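PDB 5DLY: plantazolicin methyltransferase BamL from Bacillus amyloliquefaciens subsp. plantarum, which probably transfers methyl groups from S-adenosylmethionine to the amine of desmethylplantazolicin, an N-methylation step in making the antibiotic plantazolicin. Local coordinates for residues S154-V159 with G260-N265; R58-V63 with Q124-I129. All coordinates share one frame; numbering follows the deposited sequence.

Contact 1: S154-V159 with G260-N265; sequences SCIYIV and GWIIKN
Ile-158 and Gly-260 bond through both backbone groups, Gly-260 N to Ile-158 O and Ile-158 N to Gly-260 O each spanning 2.8 Å. They form one of three hydrogen-bonded pairs in an antiparallel ladder, with Ile-156/Ile-262 and Ser-154/Lys-264, where strand 154-160 of the Rossmann-like class I methyltransferase sheet (order 3-2-1-4-5-7-6) meets 258-265, the one reversed strand, which lies between it and 209-214. Between them lie the non-hydrogen-bonded pairs Tyr-157/Trp-261 and Cys-155/Ile-263. Tyr-157 and Trp-261 form an offset stack, the tyrosine ring centroid 3.9 Å from that of the indole six-membered ring and the planes tilted by 19°. With CG anti to the backbone N (chi1 -178°), the ring of Tyr-157 starts out beside its carbonyl carbon; its CD1 lies over the centre of the indole, while Trp-261 CZ2 lies nearer the rim of the tyrosine ring. The indole N-H is satisfied by Gly-219 O, and Thr-47 of helix 23-56 touches both aromatic side chains. On the other face, Ile-156 and Ile-262 run alongside each other, with their CD1 atoms 4.0 Å apart, and both pack on Ile-147 of helix 139-148. Back on the aromatic face, Cys-155 SG sits at the edge of the indole, 4.0 Å from Trp-261 CZ3.

Contact 2: R58-V63 with Q124-I129; sequences REPYSV and QDIIFI
Arg-58 reaches Asp-125 with the end of its guanidinium, NH1 and NH2 both turning to the single oxygen OD2. The salt bridge is shorter through NH1, at 2.9 Å from Asp-125 OD2, than through NH2. OD2 lies in the guanidinium plane, yet both nitrogens meet it from above the carboxylate plane, the two flat groups being 43° apart. NH1 also donates to Glu-59 O, which ties the guanidinium to its own loop, and Tyr-61 CE1 lies over the centre of one guanidinium face. Next, Pro-60 brings its ring against Ile-126, with Pro-60 CG 3.5 Å from Ile-126 CD1. The backbone N of Tyr-61 supplies a third donor to Asp-125 OD2, 2.8 Å away and almost straight at 174°, arriving on the anti side close to the carboxylate plane. In Ser-62, OG stands between the backbone N and the carbonyl carbon (chi1 54°) and accepts from Asp-125 N at 3.0 Å. Ser-62 O receives Ile-126 N over 3.2 Å, where the central parallel strands 62-66 and 124-130 of the Rossmann-like sheet come together. Val-63 then pairs with Ile-126, its CG2 4.0 Å from Ile-126 CB, the two side chains flanking each other on the same face. Asp-125 OD1 bonds to Ser-151 OG, and Tyr-52 of helix 23-56 packs against Arg-58, Pro-60 and Asp-125. With three N-H donors on OD2, the NH2 one longer and more bent, a single carboxylate joins the loop before strand 62-66 to the start of 124-130, and the positive guanidinium would be expected to stabilise its ionised form.

Overall arrangement
Contacts 1 and 2 belong to one seven-stranded sheet, and their centres are 10 Å apart. Strand 124-130 links them: 62-66 borders it on one edge and 154-160 on the other, while 258-265 lies beyond 154-160. The join is direct, with probable hydrogen bonds from Tyr-157 N to Ile-127 O and from Ile-129 N to Tyr-157 O, each 2.9 Å. Gly-67 and Gly-69, just beyond strand 62-66, and His-130, at the end of strand 124-130, line the S-adenosyl-L-homocysteine pocket. In contact 1 the side chain of Ile-158 is about 9 Å from the bound thiazole substrate analogue and about 10 Å from S-adenosyl-L-homocysteine; in contact 2 the side chain of Val-63 is about 11 Å from the latter.

Contact 1: S154-V159 with G260-N265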
loop_
_atom_site.group_PDB
_atom_site.type_symbol
_atom_site.label_atom_id
_atom_site.label_comp_id
_atom_site.label_asym_id
_atom_site.label_seq_id
_atom_site.Cartn_x
_atom_site.Cartn_y
_atom_site.Cartn_z
ATOM N N SER A 154 11.867 -11.733 -0.754
ATOM C CA SER A 154 10.578 -11.057 -0.870
ATOM C C SER A 154 10.452 -9.840 0.025
ATOM O O SER A 154 11.236 -9.637 0.953
ATOM C CB SER A 154 9.445 -12.031 -0.518
ATOM O OG SER A 154 9.601 -12.472 0.825
ATOM N N CYS A 155 9.410 -9.052 -0.236
ATOM C CA CYS A 155 9.047 -7.979 0.673
ATOM C C CYS A 155 7.559 -7.685 0.636
ATOM O O CYS A 155 6.907 -7.869 -0.396
ATOM C CB CYS A 155 9.839 -6.697 0.377
ATOM S SG CYS A 155 9.564 -6.063 -1.284
ATOM N N ILE A 156 7.042 -7.252 1.783
ATOM C CA ILE A 156 5.763 -6.536 1.860
ATOM C C ILE A 156 6.113 -5.056 1.871
ATOM O O ILE A 156 6.938 -4.636 2.683
ATOM C CB ILE A 156 4.970 -6.860 3.148
ATOM C CG1 ILE A 156 4.820 -8.372 3.328
ATOM C CG2 ILE A 156 3.589 -6.196 3.103
ATOM C CD1 ILE A 156 4.103 -8.802 4.591
ATOM N N TYR A 157 5.488 -4.272 0.996
ATOM C CA TYR A 157 5.646 -2.816 1.008
ATOM C C TYR A 157 4.299 -2.171 1.312
ATOM O O TYR A 157 3.320 -2.407 0.605
ATOM C CB TYR A 157 6.232 -2.310 -0.320
ATOM C CG TYR A 157 6.488 -0.813 -0.386
ATOM C CD1 TYR A 157 7.034 -0.130 0.701
ATOM C CD2 TYR A 157 6.203 -0.081 -1.551
ATOM C CE1 TYR A 157 7.283 1.243 0.639
ATOM C CE2 TYR A 157 6.454 1.286 -1.624
ATOM C CZ TYR A 157 6.982 1.943 -0.516
ATOM O OH TYR A 157 7.228 3.301 -0.564
ATOM N N ILE A 158 4.264 -1.359 2.366
ATOM C CA ILE A 158 3.039 -0.750 2.885
ATOM C C ILE A 158 3.203 0.759 2.826
ATOM O O ILE A 158 4.202 1.289 3.318
ATOM C CB ILE A 158 2.801 -1.151 4.369
ATOM C CG1 ILE A 158 2.745 -2.677 4.534
ATOM C CG2 ILE A 158 1.520 -0.512 4.908
ATOM C CD1 ILE A 158 2.775 -3.157 5.976
ATOM N N VAL A 159 2.247 1.449 2.205
ATOM C CA VAL A 159 2.245 2.909 2.161
ATOM C C VAL A 159 0.886 3.336 2.680
ATOM O O VAL A 159 -0.120 2.868 2.200
ATOM C CB VAL A 159 2.458 3.448 0.722
ATOM C CG1 VAL A 159 2.532 4.973 0.713
ATOM C CG2 VAL A 159 3.730 2.865 0.129
ATOM N N GLY A 260 6.464 1.422 4.985
ATOM C CA GLY A 260 6.923 0.288 5.790
ATOM C C GLY A 260 7.301 -0.880 4.912
ATOM O O GLY A 260 6.631 -1.148 3.909
ATOM N N TRP A 261 8.402 -1.544 5.263
ATOM C CA TRP A 261 8.854 -2.742 4.565
ATOM C C TRP A 261 9.017 -3.884 5.539
ATOM O O TRP A 261 9.562 -3.703 6.640
ATOM C CB TRP A 261 10.214 -2.527 3.881
ATOM C CG TRP A 261 10.290 -1.367 2.946
ATOM C CD1 TRP A 261 10.440 -0.057 3.284
ATOM C CD2 TRP A 261 10.239 -1.415 1.516
ATOM N NE1 TRP A 261 10.470 0.725 2.156
ATOM C CE2 TRP A 261 10.360 -0.083 1.054
ATOM C CE3 TRP A 261 10.122 -2.454 0.577
ATOM C CZ2 TRP A 261 10.339 0.242 -0.305
ATOM C CZ3 TRP A 261 10.100 -2.130 -0.781
ATOM C CH2 TRP A 261 10.207 -0.789 -1.207
ATOM N N ILE A 262 8.531 -5.054 5.131
ATOM C CA ILE A 262 8.815 -6.315 5.798
ATOM C C ILE A 262 9.586 -7.142 4.770
ATOM O O ILE A 262 9.050 -7.505 3.716
ATOM C CB ILE A 262 7.518 -7.003 6.273
ATOM C CG1 ILE A 262 6.867 -6.192 7.397
ATOM C CG2 ILE A 262 7.793 -8.403 6.805
ATOM C CD1 ILE A 262 5.383 -6.460 7.563
ATOM N N ILE A 263 10.857 -7.404 5.070
ATOM C CA ILE A 263 11.801 -7.951 4.094
ATOM C C ILE A 263 12.246 -9.350 4.507
ATOM O O ILE A 263 12.731 -9.541 5.619
ATOM C CB ILE A 263 13.038 -7.030 3.963
ATOM C CG1 ILE A 263 12.618 -5.645 3.458
ATOM C CG2 ILE A 263 14.089 -7.643 3.037
ATOM C CD1 ILE A 263 13.454 -4.511 4.017
ATOM N N LYS A 264 12.058 -10.322 3.623
ATOM C CA LYS A 264 12.534 -11.678 3.890
ATOM C C LYS A 264 13.678 -12.052 2.952
ATOM O O LYS A 264 13.572 -11.950 1.723
ATOM C CB LYS A 264 11.396 -12.713 3.831
ATOM C CG LYS A 264 11.818 -14.116 4.258
ATOM C CD LYS A 264 10.623 -15.049 4.329
ATOM C CE LYS A 264 11.032 -16.447 4.775
ATOM N NZ LYS A 264 9.838 -17.256 5.138
ATOM N N ASN A 265 14.775 -12.494 3.554
ATOM C CA ASN A 265 15.934 -12.946 2.809
ATOM C C ASN A 265 16.504 -14.191 3.480
ATOM O O ASN A 265 17.303 -14.095 4.418
ATOM C CB ASN A 265 16.982 -11.834 2.720
ATOM C CG ASN A 265 18.122 -12.166 1.770
ATOM O OD1 ASN A 265 18.079 -13.154 1.033
ATOM N ND2 ASN A 265 19.150 -11.332 1.780
#

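Contact 2: R58-V63 with Q124-I129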
loop_
_atom_site.group_PDB
_atom_site.type_symbol
_atom_site.label_atom_id
_atom_site.label_comp_id
_atom_site.label_asym_id
_atom_site.label_seq_id
_atom_site.Cartn_x
_atom_site.Cartn_y
_atom_site.Cartn_z
ATOM N N ARG A 58 17.226 -9.906 -9.503
ATOM C CA ARG A 58 16.319 -10.376 -10.537
ATOM C C ARG A 58 15.003 -9.625 -10.388
ATOM O O ARG A 58 14.777 -8.971 -9.370
ATOM C CB ARG A 58 16.093 -11.891 -10.446
ATOM C CG ARG A 58 15.396 -12.366 -9.180
ATOM C CD ARG A 58 14.873 -13.775 -9.372
ATOM N NE ARG A 58 14.316 -14.365 -8.154
ATOM C CZ ARG A 58 13.076 -14.166 -7.705
ATOM N NH1 ARG A 58 12.228 -13.375 -8.355
ATOM N NH2 ARG A 58 12.674 -14.777 -6.602
ATOM N N GLU A 59 14.156 -9.715 -11.407
ATOM C CA GLU A 59 12.809 -9.184 -11.328
ATOM C C GLU A 59 11.936 -10.142 -10.508
ATOM O O GLU A 59 12.193 -11.348 -10.470
ATOM C CB GLU A 59 12.237 -8.967 -12.730
ATOM C CG GLU A 59 12.903 -7.816 -13.483
ATOM C CD GLU A 59 12.451 -7.694 -14.928
ATOM O OE1 GLU A 59 12.739 -6.646 -15.547
ATOM O OE2 GLU A 59 11.807 -8.632 -15.448
ATOM N N PRO A 60 10.908 -9.609 -9.829
ATOM C CA PRO A 60 10.013 -10.507 -9.102
ATOM C C PRO A 60 9.222 -11.400 -10.056
ATOM O O PRO A 60 8.961 -11.002 -11.199
ATOM C CB PRO A 60 9.062 -9.539 -8.392
ATOM C CG PRO A 60 9.088 -8.304 -9.238
ATOM C CD PRO A 60 10.517 -8.196 -9.661
ATOM N N TYR A 61 8.846 -12.593 -9.588
ATOM C CA TYR A 61 8.033 -13.517 -10.379
ATOM C C TYR A 61 6.544 -13.302 -10.126
ATOM O O TYR A 61 5.705 -13.768 -10.893
ATOM C CB TYR A 61 8.354 -14.980 -10.052
ATOM C CG TYR A 61 9.725 -15.452 -10.456
ATOM C CD1 TYR A 61 10.563 -16.059 -9.532
ATOM C CD2 TYR A 61 10.179 -15.305 -11.766
ATOM C CE1 TYR A 61 11.826 -16.507 -9.892
ATOM C CE2 TYR A 61 11.441 -15.753 -12.137
ATOM C CZ TYR A 61 12.257 -16.342 -11.190
ATOM O OH TYR A 61 13.508 -16.788 -11.546
ATOM N N SER A 62 6.222 -12.627 -9.024
ATOM C CA SER A 62 4.850 -12.536 -8.552
ATOM C C SER A 62 4.646 -11.282 -7.711
ATOM O O SER A 62 5.527 -10.905 -6.929
ATOM C CB SER A 62 4.482 -13.785 -7.734
ATOM O OG SER A 62 5.406 -14.014 -6.671
ATOM N N VAL A 63 3.489 -10.649 -7.892
ATOM C CA VAL A 63 3.041 -9.527 -7.063
ATOM C C VAL A 63 1.614 -9.810 -6.617
ATOM O O VAL A 63 0.758 -10.115 -7.442
ATOM C CB VAL A 63 3.096 -8.175 -7.812
ATOM C CG1 VAL A 63 2.550 -7.043 -6.945
ATOM C CG2 VAL A 63 4.525 -7.850 -8.224
ATOM N N GLN A 124 4.881 -15.534 -2.527
ATOM C CA GLN A 124 4.880 -14.305 -3.316
ATOM C C GLN A 124 6.176 -13.532 -3.121
ATOM O O GLN A 124 6.689 -13.445 -2.000
ATOM C CB GLN A 124 3.705 -13.421 -2.901
ATOM C CG GLN A 124 2.355 -14.093 -3.078
ATOM C CD GLN A 124 2.025 -14.350 -4.539
ATOM O OE1 GLN A 124 1.805 -13.417 -5.314
ATOM N NE2 GLN A 124 1.974 -15.631 -4.919
ATOM N N ASP A 125 6.691 -12.961 -4.205
ATOM C CA ASP A 125 7.921 -12.180 -4.151
ATOM C C ASP A 125 7.665 -10.767 -3.617
ATOM O O ASP A 125 8.489 -10.217 -2.885
ATOM C CB ASP A 125 8.589 -12.112 -5.531
ATOM C CG ASP A 125 9.316 -13.398 -5.911
ATOM O OD1 ASP A 125 9.542 -14.273 -5.044
ATOM O OD2 ASP A 125 9.666 -13.525 -7.104
ATOM N N ILE A 126 6.527 -10.189 -3.996
ATOM C CA ILE A 126 6.116 -8.874 -3.510
ATOM C C ILE A 126 4.661 -8.917 -3.092
ATOM O O ILE A 126 3.813 -9.410 -3.831
ATOM C CB ILE A 126 6.301 -7.781 -4.589
ATOM C CG1 ILE A 126 7.762 -7.764 -5.074
ATOM C CG2 ILE A 126 5.848 -6.417 -4.065
ATOM C CD1 ILE A 126 8.036 -6.810 -6.213
ATOM N N ILE A 127 4.397 -8.401 -1.898
ATOM C CA ILE A 127 3.046 -8.170 -1.421
ATOM C C ILE A 127 2.919 -6.663 -1.198
ATOM O O ILE A 127 3.726 -6.067 -0.494
ATOM C CB ILE A 127 2.748 -8.987 -0.140
ATOM C CG1 ILE A 127 2.970 -10.485 -0.401
ATOM C CG2 ILE A 127 1.334 -8.700 0.353
ATOM C CD1 ILE A 127 2.848 -11.373 0.826
ATOM N N PHE A 128 1.926 -6.050 -1.835
ATOM C CA PHE A 128 1.778 -4.593 -1.846
ATOM C C PHE A 128 0.508 -4.207 -1.101
ATOM O O PHE A 128 -0.566 -4.763 -1.352
ATOM C CB PHE A 128 1.667 -4.158 -3.311
ATOM C CG PHE A 128 1.797 -2.669 -3.570
ATOM C CD1 PHE A 128 2.643 -1.845 -2.830
ATOM C CD2 PHE A 128 1.094 -2.106 -4.642
ATOM C CE1 PHE A 128 2.778 -0.497 -3.146
ATOM C CE2 PHE A 128 1.224 -0.770 -4.954
ATOM C CZ PHE A 128 2.067 0.039 -4.206
ATOM N N ILE A 129 0.631 -3.282 -0.153
ATOM C CA ILE A 129 -0.536 -2.788 0.582
ATOM C C ILE A 129 -0.518 -1.269 0.472
ATOM O O ILE A 129 0.082 -0.569 1.302
ATOM C CB ILE A 129 -0.524 -3.206 2.073
ATOM C CG1 ILE A 129 -0.194 -4.703 2.246
ATOM C CG2 ILE A 129 -1.863 -2.872 2.702
ATOM C CD1 ILE A 129 -0.154 -5.151 3.700
#